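Local coordinates for arginase (Glaciozyma antarctica, PDB 5YNL), which is a cold-adapted arginase that probably hydrolyses L-arginine to L-ornithine and urea, at residues 262-270 against 310-321. Residues are numbered along the deposited sequence; the frame is centred on the assembly and turned at random. Where two conformers were deposited one is given.
Sequences IGKVVEMAL and EGHYICEAIAET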
loop_
_atom_site.group_PDB
_atom_site.type_symbol
_atom_site.label_atom_id
_atom_site.label_comp_id
_atom_site.label_asym_id
_atom_site.label_seq_id
_atom_site.Cartn_x
_atom_site.Cartn_y
_atom_site.Cartn_z
ATOM N N ILE A 262 14.894 -4.269 10.958
ATOM C CA ILE A 262 14.157 -3.849 9.766
ATOM C C ILE A 262 15.097 -3.671 8.584
ATOM O O ILE A 262 14.677 -3.780 7.453
ATOM C CB ILE A 262 13.341 -2.544 10.022
ATOM C CG1 ILE A 262 12.244 -2.334 8.953
ATOM C CG2 ILE A 262 14.293 -1.337 10.206
ATOM C CD1 ILE A 262 11.040 -3.280 9.045
ATOM N N GLY A 263 16.373 -3.418 8.847
ATOM C CA GLY A 263 17.338 -3.246 7.777
ATOM C C GLY A 263 17.403 -4.475 6.884
ATOM O O GLY A 263 17.100 -4.424 5.665
ATOM N N LYS A 264 17.789 -5.588 7.491
ATOM C CA LYS A 264 17.873 -6.830 6.757
ATOM C C LYS A 264 16.500 -7.293 6.235
ATOM O O LYS A 264 16.388 -7.863 5.151
ATOM C CB LYS A 264 18.530 -7.892 7.630
ATOM C CG LYS A 264 18.916 -9.108 6.852
ATOM C CD LYS A 264 19.580 -8.754 5.474
ATOM C CE LYS A 264 20.359 -9.956 4.934
ATOM N NZ LYS A 264 21.490 -10.347 5.864
ATOM N N VAL A 265 15.449 -7.021 6.989
ATOM C CA VAL A 265 14.131 -7.453 6.575
ATOM C C VAL A 265 13.718 -6.801 5.257
ATOM O O VAL A 265 13.187 -7.477 4.360
ATOM C CB VAL A 265 13.067 -7.206 7.658
ATOM C CG1 VAL A 265 11.659 -7.194 7.047
ATOM C CG2 VAL A 265 13.159 -8.272 8.743
ATOM N N VAL A 266 13.963 -5.504 5.124
ATOM C CA VAL A 266 13.565 -4.831 3.902
ATOM C C VAL A 266 14.393 -5.323 2.717
ATOM O O VAL A 266 13.887 -5.469 1.618
ATOM C CB VAL A 266 13.675 -3.295 4.010
ATOM C CG1 VAL A 266 13.367 -2.655 2.651
ATOM C CG2 VAL A 266 12.720 -2.809 5.072
ATOM N N GLU A 267 15.663 -5.595 2.943
ATOM C CA GLU A 267 16.481 -6.105 1.851
ATOM C C GLU A 267 16.051 -7.509 1.408
ATOM O O GLU A 267 16.045 -7.797 0.212
ATOM C CB GLU A 267 17.981 -6.065 2.179
ATOM C CG GLU A 267 18.517 -4.654 2.389
ATOM C CD GLU A 267 18.215 -3.690 1.233
ATOM O OE1 GLU A 267 17.231 -2.900 1.319
ATOM O OE2 GLU A 267 18.981 -3.703 0.239
ATOM N N MET A 268 15.682 -8.367 2.353
ATOM C CA MET A 268 15.207 -9.711 2.020
ATOM C C MET A 268 13.860 -9.640 1.294
ATOM O O MET A 268 13.563 -10.456 0.410
ATOM C CB MET A 268 15.071 -10.554 3.297
ATOM C CG MET A 268 16.400 -11.039 3.866
ATOM S SD MET A 268 16.248 -11.859 5.470
ATOM C CE MET A 268 15.374 -13.361 5.058
ATOM N N ALA A 269 13.051 -8.648 1.669
ATOM C CA ALA A 269 11.744 -8.454 1.064
ATOM C C ALA A 269 11.955 -8.021 -0.351
ATOM O O ALA A 269 11.361 -8.592 -1.267
ATOM C CB ALA A 269 10.941 -7.429 1.818
ATOM N N LEU A 270 12.808 -7.022 -0.553
ATOM C CA LEU A 270 13.185 -6.622 -1.932
ATOM C C LEU A 270 13.779 -7.774 -2.735
ATOM O O LEU A 270 13.408 -7.980 -3.898
ATOM C CB LEU A 270 14.127 -5.405 -1.935
ATOM C CG LEU A 270 13.448 -4.083 -1.546
ATOM C CD1 LEU A 270 14.480 -2.957 -1.411
ATOM C CD2 LEU A 270 12.390 -3.705 -2.583
ATOM N N GLU A 310 11.183 2.538 12.150
ATOM C CA GLU A 310 11.076 1.394 11.241
ATOM C C GLU A 310 10.090 1.627 10.101
ATOM O O GLU A 310 10.369 1.237 8.962
ATOM C CB GLU A 310 10.697 0.102 11.993
ATOM C CG GLU A 310 11.839 -0.543 12.800
ATOM C CD GLU A 310 11.328 -1.454 13.915
ATOM O OE1 GLU A 310 10.140 -1.324 14.293
ATOM O OE2 GLU A 310 12.104 -2.282 14.423
ATOM N N GLY A 311 8.937 2.227 10.384
ATOM C CA GLY A 311 7.986 2.540 9.324
ATOM C C GLY A 311 8.609 3.544 8.356
ATOM O O GLY A 311 8.397 3.501 7.131
ATOM N N HIS A 312 9.403 4.452 8.915
ATOM C CA HIS A 312 10.106 5.436 8.114
ATOM C C HIS A 312 11.202 4.816 7.243
ATOM O O HIS A 312 11.292 5.107 6.046
ATOM C CB HIS A 312 10.730 6.481 9.010
ATOM C CG HIS A 312 11.266 7.649 8.262
ATOM N ND1 HIS A 312 10.613 8.854 8.218
ATOM C CD2 HIS A 312 12.391 7.787 7.523
ATOM C CE1 HIS A 312 11.319 9.699 7.474
ATOM N NE2 HIS A 312 12.394 9.074 7.043
ATOM N N TYR A 313 12.058 3.993 7.853
ATOM C CA TYR A 313 13.090 3.286 7.100
ATOM C C TYR A 313 12.506 2.474 5.932
ATOM O O TYR A 313 13.094 2.429 4.858
ATOM C CB TYR A 313 13.970 2.400 7.996
ATOM C CG TYR A 313 15.025 1.681 7.188
ATOM C CD1 TYR A 313 16.218 2.302 6.871
ATOM C CD2 TYR A 313 14.805 0.394 6.700
ATOM C CE1 TYR A 313 17.178 1.670 6.109
ATOM C CE2 TYR A 313 15.776 -0.256 5.922
ATOM C CZ TYR A 313 16.955 0.401 5.636
ATOM O OH TYR A 313 17.913 -0.214 4.873
ATOM N N ILE A 314 11.365 1.831 6.131
ATOM C CA ILE A 314 10.743 1.106 5.026
ATOM C C ILE A 314 10.509 2.066 3.849
ATOM O O ILE A 314 10.808 1.730 2.679
ATOM C CB ILE A 314 9.397 0.449 5.432
ATOM C CG1 ILE A 314 9.606 -0.573 6.558
ATOM C CG2 ILE A 314 8.723 -0.216 4.249
ATOM C CD1 ILE A 314 8.314 -1.400 6.893
ATOM N N CYS A 315 9.985 3.253 4.154
ATOM C CA CYS A 315 9.671 4.232 3.122
ATOM C C CYS A 315 10.928 4.795 2.497
ATOM O O CYS A 315 10.970 5.007 1.289
ATOM C CB CYS A 315 8.781 5.363 3.686
ATOM S SG CYS A 315 7.108 4.773 4.121
ATOM N N GLU A 316 11.964 5.004 3.305
ATOM C CA GLU A 316 13.221 5.511 2.778
ATOM C C GLU A 316 13.864 4.448 1.891
ATOM O O GLU A 316 14.244 4.725 0.753
ATOM C CB GLU A 316 14.174 5.903 3.914
ATOM C CG GLU A 316 15.078 7.084 3.590
ATOM C CD GLU A 316 15.659 7.764 4.840
ATOM O OE1 GLU A 316 15.294 7.364 5.988
ATOM O OE2 GLU A 316 16.504 8.703 4.676
ATOM N N ALA A 317 13.941 3.224 2.407
ATOM C CA ALA A 317 14.668 2.158 1.738
ATOM C C ALA A 317 14.059 1.923 0.378
ATOM O O ALA A 317 14.780 1.778 -0.625
ATOM C CB ALA A 317 14.652 0.883 2.556
ATOM N N ILE A 318 12.730 1.919 0.343
ATOM C CA ILE A 318 12.004 1.758 -0.906
ATOM C C ILE A 318 12.313 2.963 -1.791
ATOM O O ILE A 318 12.547 2.811 -2.988
ATOM C CB ILE A 318 10.497 1.672 -0.664
ATOM C CG1 ILE A 318 10.056 0.215 -0.429
ATOM C CG2 ILE A 318 9.725 2.202 -1.891
ATOM C CD1 ILE A 318 10.971 -0.644 0.387
ATOM N N ALA A 319 12.351 4.157 -1.194
ATOM C CA ALA A 319 12.574 5.379 -1.971
ATOM C C ALA A 319 13.932 5.342 -2.646
ATOM O O ALA A 319 14.053 5.764 -3.811
ATOM C CB ALA A 319 12.432 6.634 -1.100
ATOM N N GLU A 320 14.945 4.833 -1.947
ATOM C CA GLU A 320 16.286 4.847 -2.525
ATOM C C GLU A 320 16.398 3.979 -3.793
ATOM O O GLU A 320 17.284 4.207 -4.618
ATOM C CB GLU A 320 17.400 4.538 -1.496
ATOM C CG GLU A 320 17.650 3.047 -1.207
ATOM C CD GLU A 320 18.805 2.795 -0.213
ATOM O OE1 GLU A 320 18.836 1.700 0.398
ATOM O OE2 GLU A 320 19.692 3.671 -0.036
ATOM N N THR A 321 15.479 3.026 -3.975
ATOM C CA THR A 321 15.543 2.148 -5.163
ATOM C C THR A 321 15.142 2.829 -6.472
ATOM O O THR A 321 15.485 2.334 -7.545
ATOM C CB THR A 321 14.666 0.877 -5.040
ATOM O OG1 THR A 321 13.323 1.203 -5.395
ATOM C CG2 THR A 321 14.702 0.319 -3.630
HETATM O O HOH W 1 14.619 -2.607 13.386
HETATM O O HOH W 2 16.952 -0.521 -0.311
#
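I262 sits over the first turns of helix 308-320 and touches E310, Y313 and I314. Its two branches divide the work. CG1 stands opposite the backbone N (chi1 -162°) and carries CD1 inward, where I262 CD1 lies 3.9 Å from I314 CG1. The other branch turns outward: I262 CG2 packs 3.7 Å from E310 CG, the aliphatic part of that glutamate, and also meets the Y313 ring at CD2. With an alanine here, I314 would probably lose the CD1 contact and the Y313 ring would be less firmly held at CD2.

Y313 extends its ring across to helix 254-273, with CG anti to its own backbone N (chi1 180°). Y313 CE2 comes 3.8 Å from the CA of G263, meeting the backbone there obliquely. A317 CB, from the same helix as the tyrosine, lies over one face of the ring, toward its rim, and V266 CG2 meets its edge.

The two helices lie on one side of the parallel sheet of the arginase alpha/beta fold, and the segments 262-270 and 310-320 cross at -41°. On the sheet side, I262 and I314 both touch I231 of strand 228-233.

V266 is a knob in a hole formed by Y313, I314, A317 and I318. V266 CG1 is 3.8 Å from A317 CB and also touches I318 CD1, while CG2 faces I314 as well as the ring. Further along, L270 CD1 and T321 CG2 meet tip to tip at 4.0 Å.

Water links the polar rim. One molecule accepts from I262 N and donates to E310 OE2 at 2.7 Å; the other carboxylate oxygen, E310 OE1, is bonded to T307 N. A second water lies within hydrogen-bonding distance of E267 OE1 and E320 OE1, and may ease the closeness of these like charges.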